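Local coordinates for putative hydrolase (Chloroflexus aurantiacus J-10-fl, PDB 3CMN), which is a putative hydrolase of largely helical, novel fold, probably a zincin-like metallopeptidase, captured here as an apoenzyme, at residues Q22-A27 with D78-L83; L156-P161 with L179-H184; G268-N273 with A322-V327; Y317-A322 with P347-I352. One frame throughout, in Å; residues are numbered along the deposited sequence.

Contact 1 of 4, residues Q22-A27 with D78-L83; sequences QARQAA and DRREWL
Ala27 and Leu83 form the apolar meeting point of helices 20-31 and 79-92, with their CA atoms 7.6 Å apart. The second helix starts at Asp78, its N-cap residue, whose carboxylate receives Arg80 N at OD2 (2.7 Å), the donor lying above the carboxylate plane. Arg80 runs out extended, CG anti to the backbone N (chi1 -178°), and its end comes near Arg24: Arg80 NH2 lies 4.4 Å from Arg24 NH2, near the plane and at the edge of the Arg24 guanidinium. Next, Glu81, three residues after Asp78, closes a capping box with it: Glu81 OE1 accepts from Asp78 N (3.1 Å) through the anti lone pair. Leu83 then carries the packing. Its CG stands beside the backbone N (chi1 -79°), which turns both methyls to Ala27: CD2 lies 3.9 Å from Ala27 CB, and CD1 rests 3.6 Å from Ala27 O. Leu131 of helix 120-135 and Leu28 also touch the Leu83 side chain. The chemistry thus implies a small apolar seam at Ala27, bordered by two arginines whose like charges are probably eased chiefly by Glu84, which forms a salt bridge with Arg24 and only a long, weak ion pair with Arg80.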
loop_
_atom_site.group_PDB
_atom_site.type_symbol
_atom_site.label_atom_id
_atom_site.label_comp_id
_atom_site.label_asym_id
_atom_site.label_seq_id
_atom_site.Cartn_x
_atom_site.Cartn_y
_atom_site.Cartn_z
ATOM N N GLN A 22 -2.165 5.283 -26.114
ATOM C CA GLN A 22 -2.527 3.946 -26.548
ATOM C C GLN A 22 -2.692 3.170 -25.244
ATOM O O GLN A 22 -3.601 2.352 -25.098
ATOM C CB GLN A 22 -1.412 3.316 -27.386
ATOM C CG GLN A 22 -1.595 1.834 -27.562
ATOM C CD GLN A 22 -2.906 1.500 -28.238
ATOM O OE1 GLN A 22 -3.081 1.765 -29.428
ATOM N NE2 GLN A 22 -3.844 0.926 -27.479
ATOM N N ALA A 23 -1.797 3.451 -24.301
ATOM C CA ALA A 23 -1.819 2.819 -22.994
ATOM C C ALA A 23 -3.130 3.144 -22.280
ATOM O O ALA A 23 -3.800 2.257 -21.751
ATOM C CB ALA A 23 -0.634 3.293 -22.169
ATOM N N ARG A 24 -3.504 4.421 -22.291
ATOM C CA ARG A 24 -4.737 4.871 -21.649
ATOM C C ARG A 24 -5.943 4.123 -22.192
ATOM O O ARG A 24 -6.780 3.658 -21.427
ATOM C CB ARG A 24 -4.933 6.378 -21.850
ATOM C CG ARG A 24 -6.295 6.898 -21.383
ATOM C CD ARG A 24 -6.475 8.369 -21.749
ATOM N NE ARG A 24 -7.868 8.713 -22.052
ATOM C CZ ARG A 24 -8.803 8.924 -21.131
ATOM N NH1 ARG A 24 -8.498 8.832 -19.842
ATOM N NH2 ARG A 24 -10.046 9.223 -21.491
ATOM N N GLN A 25 -6.041 4.016 -23.514
ATOM C CA GLN A 25 -7.147 3.302 -24.142
ATOM C C GLN A 25 -7.159 1.833 -23.788
ATOM O O GLN A 25 -8.209 1.263 -23.496
ATOM C CB GLN A 25 -7.080 3.464 -25.651
ATOM C CG GLN A 25 -7.702 4.748 -26.096
ATOM C CD GLN A 25 -9.129 4.892 -25.580
ATOM O OE1 GLN A 25 -9.988 4.045 -25.847
ATOM N NE2 GLN A 25 -9.386 5.964 -24.834
ATOM N N ALA A 26 -5.983 1.222 -23.810
ATOM C CA ALA A 26 -5.835 -0.190 -23.477
ATOM C C ALA A 26 -6.280 -0.444 -22.036
ATOM O O ALA A 26 -6.935 -1.446 -21.751
ATOM C CB ALA A 26 -4.374 -0.616 -23.660
ATOM N N ALA A 27 -5.898 0.457 -21.133
ATOM C CA ALA A 27 -6.254 0.339 -19.723
ATOM C C ALA A 27 -7.755 0.465 -19.531
ATOM O O ALA A 27 -8.370 -0.347 -18.846
ATOM C CB ALA A 27 -5.536 1.415 -18.902
ATOM N N ASP A 78 -14.983 4.095 -9.250
ATOM C CA ASP A 78 -15.367 2.931 -10.040
ATOM C C ASP A 78 -14.005 2.714 -10.715
ATOM O O ASP A 78 -13.056 3.460 -10.434
ATOM C CB ASP A 78 -16.438 3.256 -11.086
ATOM C CG ASP A 78 -15.900 4.076 -12.234
ATOM O OD1 ASP A 78 -15.611 5.264 -12.029
ATOM O OD2 ASP A 78 -15.750 3.530 -13.350
ATOM N N ARG A 79 -13.892 1.729 -11.599
ATOM C CA ARG A 79 -12.607 1.453 -12.243
ATOM C C ARG A 79 -12.131 2.555 -13.183
ATOM O O ARG A 79 -10.933 2.792 -13.309
ATOM C CB ARG A 79 -12.671 0.118 -12.990
ATOM C CG ARG A 79 -12.906 -1.063 -12.062
ATOM C CD ARG A 79 -13.069 -2.355 -12.822
ATOM N NE ARG A 79 -13.437 -3.440 -11.920
ATOM C CZ ARG A 79 -13.973 -4.587 -12.319
ATOM N NH1 ARG A 79 -14.204 -4.792 -13.605
ATOM N NH2 ARG A 79 -14.280 -5.517 -11.433
ATOM N N ARG A 80 -13.069 3.233 -13.832
ATOM C CA ARG A 80 -12.714 4.302 -14.748
ATOM C C ARG A 80 -12.128 5.485 -13.977
ATOM O O ARG A 80 -11.113 6.066 -14.377
ATOM C CB ARG A 80 -13.943 4.749 -15.537
ATOM C CG ARG A 80 -13.647 5.835 -16.544
ATOM C CD ARG A 80 -14.884 6.230 -17.314
ATOM N NE ARG A 80 -14.529 7.053 -18.466
ATOM C CZ ARG A 80 -14.307 8.364 -18.426
ATOM N NH1 ARG A 80 -14.409 9.037 -17.285
ATOM N NH2 ARG A 80 -13.975 8.998 -19.542
ATOM N N GLU A 81 -12.772 5.840 -12.871
ATOM C CA GLU A 81 -12.285 6.946 -12.061
ATOM C C GLU A 81 -10.940 6.598 -11.441
ATOM O O GLU A 81 -10.065 7.453 -11.327
ATOM C CB GLU A 81 -13.299 7.307 -10.980
ATOM C CG GLU A 81 -14.621 7.796 -11.548
ATOM C CD GLU A 81 -15.667 8.007 -10.480
ATOM O OE1 GLU A 81 -15.836 7.101 -9.628
ATOM O OE2 GLU A 81 -16.326 9.070 -10.493
ATOM N N TRP A 82 -10.759 5.343 -11.052
ATOM C CA TRP A 82 -9.484 4.964 -10.479
ATOM C C TRP A 82 -8.380 5.207 -11.513
ATOM O O TRP A 82 -7.313 5.730 -11.182
ATOM C CB TRP A 82 -9.482 3.492 -10.048
ATOM C CG TRP A 82 -8.174 3.081 -9.453
ATOM C CD1 TRP A 82 -7.730 3.337 -8.188
ATOM C CD2 TRP A 82 -7.100 2.414 -10.130
ATOM N NE1 TRP A 82 -6.446 2.874 -8.036
ATOM C CE2 TRP A 82 -6.032 2.304 -9.211
ATOM C CE3 TRP A 82 -6.934 1.899 -11.423
ATOM C CZ2 TRP A 82 -4.810 1.699 -9.543
ATOM C CZ3 TRP A 82 -5.722 1.297 -11.758
ATOM C CH2 TRP A 82 -4.672 1.203 -10.816
ATOM N N LEU A 83 -8.654 4.839 -12.762
ATOM C CA LEU A 83 -7.710 5.003 -13.865
ATOM C C LEU A 83 -7.408 6.460 -14.217
ATOM O O LEU A 83 -6.250 6.839 -14.341
ATOM C CB LEU A 83 -8.229 4.293 -15.124
ATOM C CG LEU A 83 -8.059 2.777 -15.228
ATOM C CD1 LEU A 83 -8.809 2.292 -16.470
ATOM C CD2 LEU A 83 -6.571 2.412 -15.317
#

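Contact 2 of 4, residues L156-P161 with L179-H184; sequences LYFVEP and LWITLH
Phe158, in extended conformation on strand 155-158, faces helix 174-193 with its CA 8.4 Å from that of Thr182, and Val159 after it centres an inverse gamma turn. The aromatic side chain of Phe158 spans this gap: with CG beside the backbone N (chi1 -55°), the ring reaches the helix with its CD2-CE2 side foremost. Ile181 meets it through the branch methyl CG2, which sits in the ring plane at the edge, 3.9 Å from Phe158 CD2. The two side chains run antiparallel alongside one another. Thr182 meets the neighbouring ring atoms, its side chain roughly perpendicular to that of Phe158, with OG1 3.7 Å from Phe158 CE2 and 4.0 Å from CZ. The hydroxyl is not left without a polar partner in this buried place, since OG1 bonds to the carbonyl of Arg178 one turn earlier in its own helix. Two residues further on is His184, the first residue of an HExxH sequence consistent with the zinc-binding helix of zincins, although no metal is bound. Around the contact, strand 155-158 pairs in parallel with strand 73-76, Tyr48 of helix 41-63 stacks on Phe158, and Ile163 of helix 160-169 touches both Phe158 and Ile181.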
loop_
_atom_site.group_PDB
_atom_site.type_symbol
_atom_site.label_atom_id
_atom_site.label_comp_id
_atom_site.label_asym_id
_atom_site.label_seq_id
_atom_site.Cartn_x
_atom_site.Cartn_y
_atom_site.Cartn_z
ATOM N N LEU A 156 -9.087 10.027 1.103
ATOM C CA LEU A 156 -8.914 8.606 0.826
ATOM C C LEU A 156 -9.967 8.201 -0.190
ATOM O O LEU A 156 -11.060 8.766 -0.212
ATOM C CB LEU A 156 -9.089 7.773 2.101
ATOM C CG LEU A 156 -7.949 7.780 3.125
ATOM C CD1 LEU A 156 -8.376 7.020 4.368
ATOM C CD2 LEU A 156 -6.704 7.128 2.525
ATOM N N TYR A 157 -9.631 7.246 -1.052
ATOM C CA TYR A 157 -10.598 6.759 -2.035
ATOM C C TYR A 157 -10.737 5.263 -1.888
ATOM O O TYR A 157 -9.841 4.589 -1.389
ATOM C CB TYR A 157 -10.209 7.134 -3.482
ATOM C CG TYR A 157 -8.928 6.515 -4.031
ATOM C CD1 TYR A 157 -8.853 5.148 -4.332
ATOM C CD2 TYR A 157 -7.800 7.311 -4.286
ATOM C CE1 TYR A 157 -7.687 4.586 -4.872
ATOM C CE2 TYR A 157 -6.627 6.757 -4.832
ATOM C CZ TYR A 157 -6.577 5.398 -5.118
ATOM O OH TYR A 157 -5.418 4.839 -5.621
ATOM N N PHE A 158 -11.884 4.757 -2.309
ATOM C CA PHE A 158 -12.183 3.341 -2.236
ATOM C C PHE A 158 -12.782 2.954 -3.574
ATOM O O PHE A 158 -13.672 3.634 -4.066
ATOM C CB PHE A 158 -13.192 3.074 -1.106
ATOM C CG PHE A 158 -12.753 3.609 0.239
ATOM C CD1 PHE A 158 -12.918 4.949 0.563
ATOM C CD2 PHE A 158 -12.129 2.773 1.166
ATOM C CE1 PHE A 158 -12.463 5.454 1.793
ATOM C CE2 PHE A 158 -11.670 3.263 2.395
ATOM C CZ PHE A 158 -11.838 4.609 2.708
ATOM N N VAL A 159 -12.255 1.913 -4.184
ATOM C CA VAL A 159 -12.860 1.428 -5.419
ATOM C C VAL A 159 -13.968 0.424 -5.123
ATOM O O VAL A 159 -13.766 -0.771 -5.223
ATOM C CB VAL A 159 -11.809 0.799 -6.351
ATOM C CG1 VAL A 159 -12.377 0.625 -7.752
ATOM C CG2 VAL A 159 -10.548 1.648 -6.381
ATOM N N GLU A 160 -15.103 0.924 -4.645
ATOM C CA GLU A 160 -16.223 0.155 -4.117
ATOM C C GLU A 160 -16.546 -1.034 -5.015
ATOM O O GLU A 160 -16.911 -2.097 -4.461
ATOM C CB GLU A 160 -17.454 1.046 -3.948
ATOM C CG GLU A 160 -18.205 0.828 -2.644
ATOM C CD GLU A 160 -19.109 -0.389 -2.688
ATOM O OE1 GLU A 160 -19.711 -0.642 -3.753
ATOM O OE2 GLU A 160 -19.216 -1.087 -1.659
ATOM N N PRO A 161 -16.538 -0.925 -6.331
ATOM C CA PRO A 161 -16.900 -2.073 -7.169
ATOM C C PRO A 161 -16.073 -3.314 -6.879
ATOM O O PRO A 161 -16.622 -4.405 -6.746
ATOM C CB PRO A 161 -16.697 -1.547 -8.590
ATOM C CG PRO A 161 -17.036 -0.077 -8.457
ATOM C CD PRO A 161 -16.345 0.291 -7.149
ATOM N N LEU A 179 -15.208 -1.778 6.929
ATOM C CA LEU A 179 -14.596 -1.099 8.062
ATOM C C LEU A 179 -13.170 -1.626 8.127
ATOM O O LEU A 179 -12.241 -0.894 8.448
ATOM C CB LEU A 179 -15.319 -1.402 9.380
ATOM C CG LEU A 179 -14.613 -0.827 10.624
ATOM C CD1 LEU A 179 -14.495 0.699 10.484
ATOM C CD2 LEU A 179 -15.374 -1.199 11.895
ATOM N N TRP A 180 -13.011 -2.902 7.802
ATOM C CA TRP A 180 -11.707 -3.542 7.797
ATOM C C TRP A 180 -10.822 -2.809 6.785
ATOM O O TRP A 180 -9.667 -2.493 7.065
ATOM C CB TRP A 180 -11.843 -5.012 7.394
ATOM C CG TRP A 180 -10.529 -5.742 7.313
ATOM C CD1 TRP A 180 -9.863 -6.341 8.341
ATOM C CD2 TRP A 180 -9.708 -5.922 6.146
ATOM N NE1 TRP A 180 -8.683 -6.885 7.889
ATOM C CE2 TRP A 180 -8.562 -6.643 6.547
ATOM C CE3 TRP A 180 -9.832 -5.541 4.801
ATOM C CZ2 TRP A 180 -7.540 -6.994 5.654
ATOM C CZ3 TRP A 180 -8.813 -5.892 3.911
ATOM C CH2 TRP A 180 -7.683 -6.611 4.346
ATOM N N ILE A 181 -11.388 -2.542 5.615
ATOM C CA ILE A 181 -10.698 -1.851 4.536
ATOM C C ILE A 181 -10.356 -0.418 4.894
ATOM O O ILE A 181 -9.271 0.069 4.589
ATOM C CB ILE A 181 -11.553 -1.881 3.252
ATOM C CG1 ILE A 181 -11.424 -3.264 2.613
ATOM C CG2 ILE A 181 -11.119 -0.791 2.284
ATOM C CD1 ILE A 181 -12.342 -3.482 1.459
ATOM N N THR A 182 -11.287 0.262 5.538
ATOM C CA THR A 182 -11.056 1.633 5.939
ATOM C C THR A 182 -9.918 1.694 6.955
ATOM O O THR A 182 -9.045 2.551 6.869
ATOM C CB THR A 182 -12.336 2.242 6.532
ATOM O OG1 THR A 182 -13.353 2.271 5.519
ATOM C CG2 THR A 182 -12.077 3.647 7.046
ATOM N N LEU A 183 -9.927 0.766 7.907
ATOM C CA LEU A 183 -8.897 0.705 8.937
ATOM C C LEU A 183 -7.537 0.439 8.307
ATOM O O LEU A 183 -6.528 1.034 8.670
ATOM C CB LEU A 183 -9.224 -0.401 9.934
ATOM C CG LEU A 183 -10.376 -0.117 10.889
ATOM C CD1 LEU A 183 -10.670 -1.358 11.713
ATOM C CD2 LEU A 183 -10.010 1.064 11.782
ATOM N N HIS A 184 -7.522 -0.479 7.358
ATOM C CA HIS A 184 -6.305 -0.825 6.665
ATOM C C HIS A 184 -5.801 0.417 5.896
ATOM O O HIS A 184 -4.623 0.752 5.920
ATOM C CB HIS A 184 -6.622 -1.988 5.732
ATOM C CG HIS A 184 -5.458 -2.458 4.929
ATOM N ND1 HIS A 184 -5.449 -2.423 3.551
ATOM C CD2 HIS A 184 -4.268 -2.983 5.303
ATOM C CE1 HIS A 184 -4.303 -2.907 3.110
ATOM N NE2 HIS A 184 -3.569 -3.254 4.151
#

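Contact 3 of 4, residues G268-N273 with A322-V327; sequences GNHVMN and AFVNAV
His270 extends its imidazole, CG trans to the main-chain nitrogen (chi1 -180°), from helix 248-279 toward helix 319-331, where Asn325, its CG beside the backbone N, turns its amide back to meet it. The result is a helix-helix contact in which a side-chain hydrogen bond lies next to a CH-pi contact. The nearest backbones are those of the same pair, at 7.1 Å between the CA atoms of His270 and Asn325. Val324 supplies the apolar half: its CG1 methyl lies over one face of the imidazole, 4.2 Å from the ring centroid of His270, and also reaches His270 CB at 3.9 Å. The ring is therefore held on a face by a methyl and at its edge by an oxygen, which would limit its rotation. Tyr62 of helix 41-63 and Val328 also touch the His270 side chain, extending the packing beyond this pair of segments. The imidazole and amide planes are 53° apart. ND1 acts as the donor, consistent with a proton on this nitrogen. That bond joins His270 ND1 to Asn325 OD1 at 3.0 Å, with the acceptor almost exactly in the ring plane, 4° out of it.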
loop_
_atom_site.group_PDB
_atom_site.type_symbol
_atom_site.label_atom_id
_atom_site.label_comp_id
_atom_site.label_asym_id
_atom_site.label_seq_id
_atom_site.Cartn_x
_atom_site.Cartn_y
_atom_site.Cartn_z
ATOM N N GLY A 268 1.559 -2.331 9.777
ATOM C CA GLY A 268 0.175 -2.038 9.464
ATOM C C GLY A 268 -0.723 -3.196 9.849
ATOM O O GLY A 268 -1.835 -2.985 10.331
ATOM N N ASN A 269 -0.244 -4.422 9.645
ATOM C CA ASN A 269 -1.032 -5.601 9.988
ATOM C C ASN A 269 -1.097 -5.776 11.502
ATOM O O ASN A 269 -1.984 -6.453 12.018
ATOM C CB ASN A 269 -0.454 -6.870 9.343
ATOM C CG ASN A 269 -0.721 -6.943 7.835
ATOM O OD1 ASN A 269 -1.788 -6.540 7.360
ATOM N ND2 ASN A 269 0.245 -7.473 7.083
ATOM N N HIS A 270 -0.157 -5.162 12.211
ATOM C CA HIS A 270 -0.135 -5.259 13.658
ATOM C C HIS A 270 -1.170 -4.318 14.257
ATOM O O HIS A 270 -1.850 -4.653 15.228
ATOM C CB HIS A 270 1.238 -4.889 14.208
ATOM C CG HIS A 270 1.317 -4.978 15.696
ATOM N ND1 HIS A 270 1.497 -6.173 16.361
ATOM C CD2 HIS A 270 1.171 -4.031 16.653
ATOM C CE1 HIS A 270 1.459 -5.958 17.663
ATOM N NE2 HIS A 270 1.260 -4.668 17.867
ATOM N N VAL A 271 -1.268 -3.125 13.685
ATOM C CA VAL A 271 -2.225 -2.138 14.150
ATOM C C VAL A 271 -3.634 -2.668 13.859
ATOM O O VAL A 271 -4.576 -2.383 14.591
ATOM C CB VAL A 271 -2.004 -0.781 13.438
ATOM C CG1 VAL A 271 -2.949 0.265 13.994
ATOM C CG2 VAL A 271 -0.556 -0.328 13.615
ATOM N N MET A 272 -3.766 -3.447 12.788
ATOM C CA MET A 272 -5.054 -4.028 12.423
ATOM C C MET A 272 -5.547 -4.950 13.540
ATOM O O MET A 272 -6.693 -4.852 13.982
ATOM C CB MET A 272 -4.929 -4.814 11.110
ATOM C CG MET A 272 -4.964 -3.941 9.859
ATOM S SD MET A 272 -6.377 -2.812 9.887
ATOM C CE MET A 272 -7.768 -4.014 9.886
ATOM N N ASN A 273 -4.669 -5.840 13.992
ATOM C CA ASN A 273 -4.987 -6.776 15.060
ATOM C C ASN A 273 -5.378 -6.087 16.364
ATOM O O ASN A 273 -6.269 -6.550 17.074
ATOM C CB ASN A 273 -3.787 -7.675 15.330
ATOM C CG ASN A 273 -3.636 -8.764 14.306
ATOM O OD1 ASN A 273 -4.390 -9.733 14.300
ATOM N ND2 ASN A 273 -2.656 -8.617 13.428
ATOM N N ALA A 322 5.784 -10.804 11.778
ATOM C CA ALA A 322 6.341 -11.579 12.880
ATOM C C ALA A 322 7.462 -10.774 13.508
ATOM O O ALA A 322 7.736 -10.902 14.704
ATOM C CB ALA A 322 6.869 -12.910 12.372
ATOM N N PHE A 323 8.116 -9.947 12.699
ATOM C CA PHE A 323 9.181 -9.093 13.204
ATOM C C PHE A 323 8.544 -8.195 14.258
ATOM O O PHE A 323 8.966 -8.170 15.408
ATOM C CB PHE A 323 9.769 -8.227 12.076
ATOM C CG PHE A 323 10.606 -7.075 12.570
ATOM C CD1 PHE A 323 11.969 -7.230 12.804
ATOM C CD2 PHE A 323 10.012 -5.849 12.872
ATOM C CE1 PHE A 323 12.725 -6.180 13.337
ATOM C CE2 PHE A 323 10.756 -4.804 13.406
ATOM C CZ PHE A 323 12.114 -4.970 13.638
ATOM N N VAL A 324 7.503 -7.478 13.852
ATOM C CA VAL A 324 6.806 -6.560 14.741
ATOM C C VAL A 324 6.123 -7.249 15.921
ATOM O O VAL A 324 6.119 -6.712 17.027
ATOM C CB VAL A 324 5.754 -5.737 13.967
ATOM C CG1 VAL A 324 5.087 -4.738 14.896
ATOM C CG2 VAL A 324 6.415 -5.006 12.812
ATOM N N ASN A 325 5.536 -8.424 15.691
ATOM C CA ASN A 325 4.867 -9.141 16.772
ATOM C C ASN A 325 5.919 -9.577 17.770
ATOM O O ASN A 325 5.731 -9.478 18.981
ATOM C CB ASN A 325 4.110 -10.361 16.242
ATOM C CG ASN A 325 2.826 -9.987 15.520
ATOM O OD1 ASN A 325 2.130 -9.041 15.906
ATOM N ND2 ASN A 325 2.494 -10.742 14.476
ATOM N N ALA A 326 7.041 -10.048 17.246
ATOM C CA ALA A 326 8.141 -10.478 18.079
ATOM C C ALA A 326 8.557 -9.343 19.015
ATOM O O ALA A 326 8.310 -9.416 20.221
ATOM C CB ALA A 326 9.311 -10.893 17.210
ATOM N N VAL A 327 9.158 -8.285 18.467
ATOM C CA VAL A 327 9.613 -7.173 19.300
ATOM C C VAL A 327 8.521 -6.599 20.197
ATOM O O VAL A 327 8.788 -6.255 21.345
ATOM C CB VAL A 327 10.273 -6.016 18.452
ATOM C CG1 VAL A 327 10.919 -6.592 17.214
ATOM C CG2 VAL A 327 9.265 -4.932 18.106
#

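Contact 4 of 4, residues Y317-A322 with P347-I352; sequences YQQGEA and PSMDEI
Helix 349-353, which begins with a capping box, meets Gln319 and Gly320 through Met349 and Ile352. The backbones come close, with the CA atoms of Gly320 and Ile352 only 6.0 Å apart. Ile352 points toward segment 317-322 and sets its branch methyl against the chain: CG2 lies 3.2 Å from Gln319 O and 4.1 Å from Gly320 N. The methyl thus packs against main-chain atoms more closely than against the Gln319 side chain, whose CB is 4.3 Å from Ile352 CG2. Beside it, Gln319 runs out extended beyond CG, while Met349 bends at both chi2 (-54°) and chi3 (-56°). This fold in the thioether chain carries its terminal methyl to the amide, Met349 CE lying 3.5 Å from Gln319 NE2, where the two side chains are nearly perpendicular. Phe323 and Ser262 also touch Ile352, the latter from helix 248-279. Ser348 OG accepts from Glu351 N at 3.0 Å in a nearly straight bond, and Glu351 OE1 accepts in turn from Ser348 N at 2.7 Å through its anti lone pair. Glu351 also forms a salt bridge with Arg361 through OE2. This reciprocal pairing of an N-cap serine with a glutamate three residues on is the classic capping box of a helix N-terminus.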
loop_
_atom_site.group_PDB
_atom_site.type_symbol
_atom_site.label_atom_id
_atom_site.label_comp_id
_atom_site.label_asym_id
_atom_site.label_seq_id
_atom_site.Cartn_x
_atom_site.Cartn_y
_atom_site.Cartn_z
ATOM N N TYR A 317 4.698 -12.564 3.797
ATOM C CA TYR A 317 3.920 -11.948 4.866
ATOM C C TYR A 317 4.448 -12.595 6.128
ATOM O O TYR A 317 5.211 -13.562 6.054
ATOM C CB TYR A 317 2.437 -12.250 4.701
ATOM N N GLN A 318 4.031 -12.083 7.279
ATOM C CA GLN A 318 4.499 -12.597 8.564
ATOM C C GLN A 318 5.962 -12.196 8.692
ATOM O O GLN A 318 6.398 -11.785 9.764
ATOM C CB GLN A 318 4.363 -14.128 8.637
ATOM N N GLN A 319 6.719 -12.313 7.599
ATOM C CA GLN A 319 8.123 -11.936 7.620
ATOM C C GLN A 319 8.195 -10.580 8.326
ATOM O O GLN A 319 8.831 -10.442 9.376
ATOM C CB GLN A 319 8.652 -11.823 6.195
ATOM C CG GLN A 319 9.719 -12.849 5.833
ATOM C CD GLN A 319 10.076 -12.813 4.359
ATOM O OE1 GLN A 319 9.231 -13.064 3.499
ATOM N NE2 GLN A 319 11.334 -12.495 4.058
ATOM N N GLY A 320 7.502 -9.595 7.760
ATOM C CA GLY A 320 7.488 -8.270 8.347
ATOM C C GLY A 320 6.533 -8.145 9.518
ATOM O O GLY A 320 6.677 -7.240 10.343
ATOM N N GLU A 321 5.562 -9.049 9.606
ATOM C CA GLU A 321 4.583 -8.996 10.692
ATOM C C GLU A 321 5.082 -9.691 11.961
ATOM O O GLU A 321 4.835 -9.228 13.072
ATOM C CB GLU A 321 3.262 -9.626 10.240
ATOM C CG GLU A 321 2.040 -8.936 10.838
ATOM C CD GLU A 321 0.742 -9.639 10.511
ATOM O OE1 GLU A 321 0.517 -9.961 9.328
ATOM O OE2 GLU A 321 -0.061 -9.856 11.439
ATOM N N ALA A 322 5.784 -10.804 11.778
ATOM C CA ALA A 322 6.341 -11.579 12.880
ATOM C C ALA A 322 7.462 -10.774 13.508
ATOM O O ALA A 322 7.736 -10.902 14.704
ATOM C CB ALA A 322 6.869 -12.910 12.372
ATOM N N PRO A 347 14.470 -1.931 10.256
ATOM C CA PRO A 347 15.307 -3.130 10.281
ATOM C C PRO A 347 15.764 -3.486 8.877
ATOM O O PRO A 347 15.177 -3.032 7.890
ATOM C CB PRO A 347 14.371 -4.188 10.848
ATOM C CG PRO A 347 13.055 -3.788 10.256
ATOM C CD PRO A 347 13.053 -2.272 10.463
ATOM N N SER A 348 16.827 -4.280 8.792
ATOM C CA SER A 348 17.316 -4.731 7.500
ATOM C C SER A 348 16.439 -5.949 7.231
ATOM O O SER A 348 15.641 -6.336 8.092
ATOM C CB SER A 348 18.776 -5.162 7.604
ATOM O OG SER A 348 18.909 -6.262 8.491
ATOM N N MET A 349 16.560 -6.553 6.053
ATOM C CA MET A 349 15.765 -7.741 5.784
ATOM C C MET A 349 16.191 -8.807 6.788
ATOM O O MET A 349 15.377 -9.599 7.259
ATOM C CB MET A 349 15.968 -8.225 4.343
ATOM C CG MET A 349 15.011 -7.573 3.347
ATOM S SD MET A 349 13.266 -7.739 3.829
ATOM C CE MET A 349 13.153 -9.483 3.971
ATOM N N ASP A 350 17.474 -8.800 7.131
ATOM C CA ASP A 350 18.018 -9.738 8.110
ATOM C C ASP A 350 17.360 -9.549 9.470
ATOM O O ASP A 350 16.884 -10.510 10.076
ATOM C CB ASP A 350 19.524 -9.539 8.256
ATOM C CG ASP A 350 20.318 -10.413 7.313
ATOM O OD1 ASP A 350 20.141 -11.651 7.366
ATOM O OD2 ASP A 350 21.113 -9.868 6.519
ATOM N N GLU A 351 17.333 -8.306 9.950
ATOM C CA GLU A 351 16.725 -8.004 11.243
ATOM C C GLU A 351 15.252 -8.399 11.241
ATOM O O GLU A 351 14.708 -8.787 12.270
ATOM C CB GLU A 351 16.907 -6.518 11.573
ATOM C CG GLU A 351 18.371 -6.159 11.803
ATOM C CD GLU A 351 18.621 -4.668 11.951
ATOM O OE1 GLU A 351 18.296 -3.910 11.010
ATOM O OE2 GLU A 351 19.152 -4.253 13.005
ATOM N N ILE A 352 14.607 -8.310 10.083
ATOM C CA ILE A 352 13.210 -8.697 9.974
ATOM C C ILE A 352 13.105 -10.206 10.186
ATOM O O ILE A 352 12.117 -10.701 10.737
ATOM C CB ILE A 352 12.628 -8.292 8.586
ATOM C CG1 ILE A 352 12.001 -6.904 8.693
ATOM C CG2 ILE A 352 11.594 -9.307 8.100
ATOM C CD1 ILE A 352 11.512 -6.347 7.381
#

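Along the chain, contacts 1 and 2 close one after the other, whereas contacts 3 and 4 interleave, sharing Ala322 and helix 319-331 with centres about 10 Å apart. Contact 2 occupies the middle: its centre is about 20 Å from those of contacts 1 and 3. It touches contact 1 through Trp82, whose NE1 probably hydrogen-bonds to Tyr157 OH, and contact 3 through Met272, which packs on Trp180 and Leu183 of helix 174-193. Contacts 1 and 4 lie on opposite sides of the chain's centre, about 35 Å between centres. The helix bearing the putative HExxH motif thus packs directly on helix 248-279, and is connected with contact 1 through segment 156-161.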